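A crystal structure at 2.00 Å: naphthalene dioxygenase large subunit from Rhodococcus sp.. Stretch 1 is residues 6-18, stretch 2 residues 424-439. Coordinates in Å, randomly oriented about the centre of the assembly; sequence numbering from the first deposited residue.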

# COMPACT_ATOMS: atom_id res chain seq x y z
N LEU A 6 6.79 10.69 26.16
CA LEU A 6 7.57 9.48 26.02
C LEU A 6 8.60 9.40 27.16
O LEU A 6 8.77 8.35 27.75
CB LEU A 6 8.24 9.40 24.64
CG LEU A 6 9.14 8.18 24.37
CD1 LEU A 6 8.49 6.81 24.77
CD2 LEU A 6 9.64 8.16 22.92
N ARG A 7 9.25 10.52 27.47
CA ARG A 7 10.26 10.54 28.50
C ARG A 7 9.67 10.02 29.81
O ARG A 7 10.21 9.10 30.42
CB ARG A 7 10.84 11.95 28.69
CG ARG A 7 11.95 12.02 29.76
CD ARG A 7 12.66 13.36 29.88
NE ARG A 7 13.35 13.71 28.63
CZ ARG A 7 14.56 13.28 28.27
NH1 ARG A 7 15.26 12.47 29.08
NH2 ARG A 7 15.08 13.65 27.10
N GLN A 8 8.53 10.57 30.20
CA GLN A 8 7.90 10.23 31.47
C GLN A 8 7.50 8.76 31.46
O GLN A 8 7.65 8.07 32.48
CB GLN A 8 6.69 11.12 31.73
CG GLN A 8 7.06 12.54 32.23
CD GLN A 8 5.89 13.54 32.14
OE1 GLN A 8 4.72 13.15 32.05
NE2 GLN A 8 6.22 14.85 32.16
N THR A 9 7.03 8.29 30.31
CA THR A 9 6.65 6.87 30.17
C THR A 9 7.84 5.95 30.39
O THR A 9 7.74 4.89 31.05
CB THR A 9 6.03 6.63 28.79
OG1 THR A 9 4.75 7.26 28.70
CG2 THR A 9 5.70 5.16 28.58
N LEU A 10 8.97 6.32 29.80
CA LEU A 10 10.17 5.51 29.96
C LEU A 10 10.68 5.55 31.41
O LEU A 10 11.09 4.54 31.94
CB LEU A 10 11.26 5.93 28.97
CG LEU A 10 10.90 5.77 27.48
CD1 LEU A 10 11.86 6.57 26.56
CD2 LEU A 10 10.91 4.32 27.12
N GLN A 11 10.65 6.74 32.01
CA GLN A 11 11.09 6.90 33.42
C GLN A 11 10.24 6.08 34.36
O GLN A 11 10.75 5.39 35.23
CB GLN A 11 11.13 8.38 33.84
CG GLN A 11 12.31 9.13 33.22
CD GLN A 11 12.25 10.63 33.37
OE1 GLN A 11 11.20 11.20 33.66
NE2 GLN A 11 13.40 11.28 33.18
N LYS A 12 8.92 6.17 34.18
CA LYS A 12 8.00 5.36 34.94
C LYS A 12 8.28 3.85 34.71
O LYS A 12 8.32 3.06 35.65
CB LYS A 12 6.55 5.73 34.58
CG LYS A 12 5.54 5.15 35.61
CD LYS A 12 4.17 4.99 34.97
CE LYS A 12 3.18 4.47 35.95
NZ LYS A 12 3.06 3.00 35.83
N GLY A 13 8.51 3.49 33.45
CA GLY A 13 8.80 2.12 33.08
C GLY A 13 10.03 1.58 33.79
O GLY A 13 10.04 0.46 34.22
N LEU A 14 11.05 2.42 33.92
CA LEU A 14 12.31 2.02 34.53
C LEU A 14 12.13 1.74 36.02
O LEU A 14 12.79 0.86 36.58
CB LEU A 14 13.38 3.08 34.26
CG LEU A 14 14.80 2.61 33.92
CD1 LEU A 14 14.86 1.24 33.18
CD2 LEU A 14 15.50 3.68 33.12
N HIS A 15 11.19 2.43 36.65
CA HIS A 15 10.83 2.12 38.03
C HIS A 15 9.95 0.86 38.15
O HIS A 15 10.16 0.04 39.04
CB HIS A 15 10.16 3.31 38.70
CG HIS A 15 9.47 2.98 39.99
ND1 HIS A 15 10.14 2.90 41.20
CD2 HIS A 15 8.17 2.70 40.26
CE1 HIS A 15 9.28 2.57 42.15
NE2 HIS A 15 8.08 2.45 41.61
N ASP A 16 8.97 0.71 37.26
CA ASP A 16 8.00 -0.39 37.37
C ASP A 16 8.59 -1.76 37.10
O ASP A 16 8.13 -2.75 37.65
CB ASP A 16 6.84 -0.18 36.40
CG ASP A 16 5.98 1.02 36.75
OD1 ASP A 16 6.05 1.52 37.91
OD2 ASP A 16 5.19 1.52 35.92
N VAL A 17 9.58 -1.81 36.22
CA VAL A 17 10.11 -3.07 35.75
C VAL A 17 10.65 -3.90 36.90
O VAL A 17 10.52 -5.12 36.89
CB VAL A 17 11.16 -2.90 34.60
CG1 VAL A 17 12.48 -2.31 35.11
CG2 VAL A 17 11.40 -4.20 33.92
N ASN A 18 11.19 -3.25 37.92
CA ASN A 18 11.71 -3.98 39.08
C ASN A 18 10.93 -3.80 40.39
O ASN A 18 11.34 -4.32 41.41
CB ASN A 18 13.19 -3.66 39.34
CG ASN A 18 14.08 -4.05 38.19
OD1 ASN A 18 14.01 -5.18 37.67
ND2 ASN A 18 14.93 -3.10 37.76
N GLN A 424 12.92 -11.32 30.25
CA GLN A 424 12.18 -10.28 29.50
C GLN A 424 12.30 -8.90 30.19
O GLN A 424 12.43 -7.87 29.52
CB GLN A 424 10.70 -10.65 29.35
CG GLN A 424 10.41 -11.96 28.56
CD GLN A 424 10.41 -13.26 29.40
OE1 GLN A 424 11.26 -13.47 30.26
NE2 GLN A 424 9.45 -14.14 29.11
N ARG A 425 12.30 -8.92 31.53
CA ARG A 425 12.42 -7.69 32.30
C ARG A 425 13.79 -7.03 32.13
O ARG A 425 13.87 -5.81 32.02
CB ARG A 425 12.19 -8.00 33.78
CG ARG A 425 10.67 -8.09 34.14
CD ARG A 425 10.42 -7.80 35.61
NE ARG A 425 10.89 -8.95 36.29
CZ ARG A 425 11.78 -9.02 37.25
NH1 ARG A 425 12.36 -7.95 37.81
NH2 ARG A 425 12.07 -10.22 37.69
N ASN A 426 14.84 -7.85 32.19
CA ASN A 426 16.22 -7.43 31.93
C ASN A 426 16.40 -6.88 30.51
O ASN A 426 17.13 -5.93 30.29
CB ASN A 426 17.15 -8.63 32.15
CG ASN A 426 18.62 -8.31 31.92
OD1 ASN A 426 19.20 -7.47 32.60
ND2 ASN A 426 19.24 -9.00 30.97
N PHE A 427 15.74 -7.50 29.54
CA PHE A 427 15.86 -7.06 28.16
C PHE A 427 15.23 -5.66 28.04
O PHE A 427 15.83 -4.75 27.49
CB PHE A 427 15.14 -8.09 27.26
CG PHE A 427 15.05 -7.68 25.81
CD1 PHE A 427 15.94 -8.20 24.89
CD2 PHE A 427 14.03 -6.84 25.37
CE1 PHE A 427 15.86 -7.86 23.53
CE2 PHE A 427 13.94 -6.48 24.01
CZ PHE A 427 14.86 -7.03 23.10
N LEU A 428 14.03 -5.50 28.60
CA LEU A 428 13.31 -4.24 28.48
C LEU A 428 13.91 -3.16 29.33
O LEU A 428 13.82 -1.98 28.99
CB LEU A 428 11.82 -4.45 28.83
CG LEU A 428 11.07 -5.20 27.74
CD1 LEU A 428 9.65 -5.51 28.19
CD2 LEU A 428 11.09 -4.46 26.38
N GLU A 429 14.50 -3.54 30.46
CA GLU A 429 15.23 -2.57 31.30
C GLU A 429 16.37 -1.95 30.52
O GLU A 429 16.55 -0.71 30.55
CB GLU A 429 15.77 -3.23 32.60
CG GLU A 429 16.58 -2.26 33.46
CD GLU A 429 17.05 -2.83 34.79
OE1 GLU A 429 17.66 -3.92 34.82
OE2 GLU A 429 16.83 -2.16 35.81
N TYR A 430 17.17 -2.79 29.87
CA TYR A 430 18.28 -2.30 29.06
C TYR A 430 17.77 -1.45 27.89
O TYR A 430 18.31 -0.41 27.60
CB TYR A 430 19.20 -3.42 28.57
CG TYR A 430 20.48 -2.95 27.88
CD1 TYR A 430 21.39 -2.09 28.52
CD2 TYR A 430 20.78 -3.37 26.56
CE1 TYR A 430 22.56 -1.66 27.86
CE2 TYR A 430 21.95 -2.97 25.92
CZ TYR A 430 22.82 -2.10 26.57
OH TYR A 430 23.96 -1.72 25.92
N TRP A 431 16.68 -1.90 27.25
CA TRP A 431 16.09 -1.16 26.12
C TRP A 431 15.70 0.25 26.64
O TRP A 431 16.01 1.23 26.02
CB TRP A 431 14.87 -1.96 25.59
CG TRP A 431 14.10 -1.29 24.49
CD1 TRP A 431 14.31 -1.42 23.17
CD2 TRP A 431 13.01 -0.38 24.63
NE1 TRP A 431 13.42 -0.66 22.45
CE2 TRP A 431 12.60 -0.00 23.32
CE3 TRP A 431 12.33 0.16 25.74
CZ2 TRP A 431 11.56 0.92 23.08
CZ3 TRP A 431 11.28 1.07 25.50
CH2 TRP A 431 10.91 1.43 24.17
N MET A 432 15.06 0.30 27.81
CA MET A 432 14.61 1.56 28.39
C MET A 432 15.78 2.46 28.80
O MET A 432 15.73 3.66 28.55
CB MET A 432 13.66 1.31 29.58
CG MET A 432 12.22 0.90 29.16
SD MET A 432 11.12 0.83 30.60
CE MET A 432 11.59 -0.76 31.33
N GLN A 433 16.85 1.88 29.36
CA GLN A 433 18.05 2.66 29.66
C GLN A 433 18.61 3.31 28.38
O GLN A 433 18.97 4.49 28.38
CB GLN A 433 19.11 1.81 30.36
CG GLN A 433 18.67 1.37 31.79
CD GLN A 433 19.55 0.29 32.39
OE1 GLN A 433 20.19 -0.46 31.67
NE2 GLN A 433 19.54 0.17 33.74
N LEU A 434 18.67 2.54 27.29
CA LEU A 434 19.22 3.04 26.04
C LEU A 434 18.34 4.14 25.43
O LEU A 434 18.86 5.11 24.90
CB LEU A 434 19.48 1.91 25.04
CG LEU A 434 20.64 0.96 25.31
CD1 LEU A 434 20.67 -0.12 24.23
CD2 LEU A 434 22.00 1.70 25.33
N MET A 435 17.02 3.95 25.52
CA MET A 435 16.03 4.92 25.06
C MET A 435 16.17 6.27 25.78
O MET A 435 15.94 7.33 25.18
CB MET A 435 14.62 4.36 25.28
CG MET A 435 14.17 3.28 24.31
SD MET A 435 14.01 3.71 22.52
CE MET A 435 12.41 4.60 22.57
N LEU A 436 16.53 6.22 27.06
CA LEU A 436 16.67 7.43 27.87
C LEU A 436 18.07 8.04 27.86
O LEU A 436 18.25 9.15 28.36
CB LEU A 436 16.25 7.16 29.33
CG LEU A 436 14.76 7.14 29.63
CD1 LEU A 436 14.48 6.47 31.01
CD2 LEU A 436 14.16 8.55 29.57
N ALA A 437 19.04 7.35 27.29
CA ALA A 437 20.41 7.84 27.27
C ALA A 437 20.52 9.09 26.36
O ALA A 437 20.36 9.00 25.15
CB ALA A 437 21.38 6.73 26.84
N GLU A 438 20.77 10.25 26.97
CA GLU A 438 20.95 11.50 26.20
C GLU A 438 22.35 11.53 25.58
O GLU A 438 22.53 12.04 24.46
CB GLU A 438 20.70 12.73 27.06
CG GLU A 438 19.25 12.91 27.51
CD GLU A 438 18.26 13.07 26.35
OE1 GLU A 438 18.40 14.03 25.55
OE2 GLU A 438 17.33 12.24 26.24
N SER A 439 23.31 10.99 26.32
CA SER A 439 24.63 10.61 25.80
C SER A 439 24.84 9.09 25.98
O SER A 439 24.46 8.54 27.02
CB SER A 439 25.74 11.41 26.49
OG SER A 439 25.86 12.71 25.92

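The two stretches, more than 400 residues apart in sequence, pack as helices running in roughly opposite directions, at 145° and with a closest axial approach of 9.7 Å, and bury 830 Å² between them. An apolar centre is flanked by polar pairs towards its two ends.

At one end, Arg7 reaches Glu438, which lies beyond the helix of the second stretch. Arg7 NH2 donates to Glu438 OE2 at 2.8 Å with an N-H...O angle of 161°, so the salt bridge is also a well-directed hydrogen bond. The carboxylate oxygen lies at the edge of the guanidinium, near its plane, where the N-H groups point. Glu438 OE2 takes part in a further hydrogen bond elsewhere in the structure.

At the other end, Asn18 and Arg425 bring several polar groups together. Asn18 ND2 donates to Glu429 OE2 at 2.9 Å; the angle of 136° departs clearly from linear, although the distance is short. Arg425 NH1 makes a weak hydrogen bond to the backbone oxygen Val17 O, at 3.5 Å and 155°. This oxygen and Asn18 OD1 both lie at the edge of the Arg425 guanidinium, near its plane. Asn18 OD1 is 3.2 Å from Arg425 NH1, a separation at which the geometry leaves a hydrogen bond undecided.

Between these ends the backbone polar groups are largely served by the helices themselves. Leu14 N donates to Leu10 O at 2.9 Å, and Val17 N to Gly13 O at 3.1 Å; in the partner helix, Met432 N donates to Leu428 O at 2.9 Å. The centre of the contact is formed mainly by apolar side chains. Leu10 fits as a knob among Trp431, Met432, Met435 and Leu436, with its CD2 3.7 Å from Trp431 CZ3 and its CD1 3.8 Å from Met435 CB. Leu436 returns the arrangement, sitting among Arg7, Leu10, Gln11 and Leu14. Leu14 occupies a third hole, formed by Glu429, Met432, Gln433 and Leu436; its CD2 is 3.6 Å from Leu436 CD1.

Gly13 makes room for the Met432 thioether. Met432 SD lies 3.5 Å from Gly13 C, and an ideally placed CB on Gly13 would be only 2.6 Å from that sulfur, a clash. Beyond it, Met432 CE reaches Val17 CB at 3.9 Å.

Lys12 NZ and Asp16 OD2, neither in contact with the second stretch, form a salt bridge at 2.6 Å, one turn apart within the first stretch. Trp431 NE1 is hydrogen-bonded elsewhere in the structure, and its ring also touches Leu10.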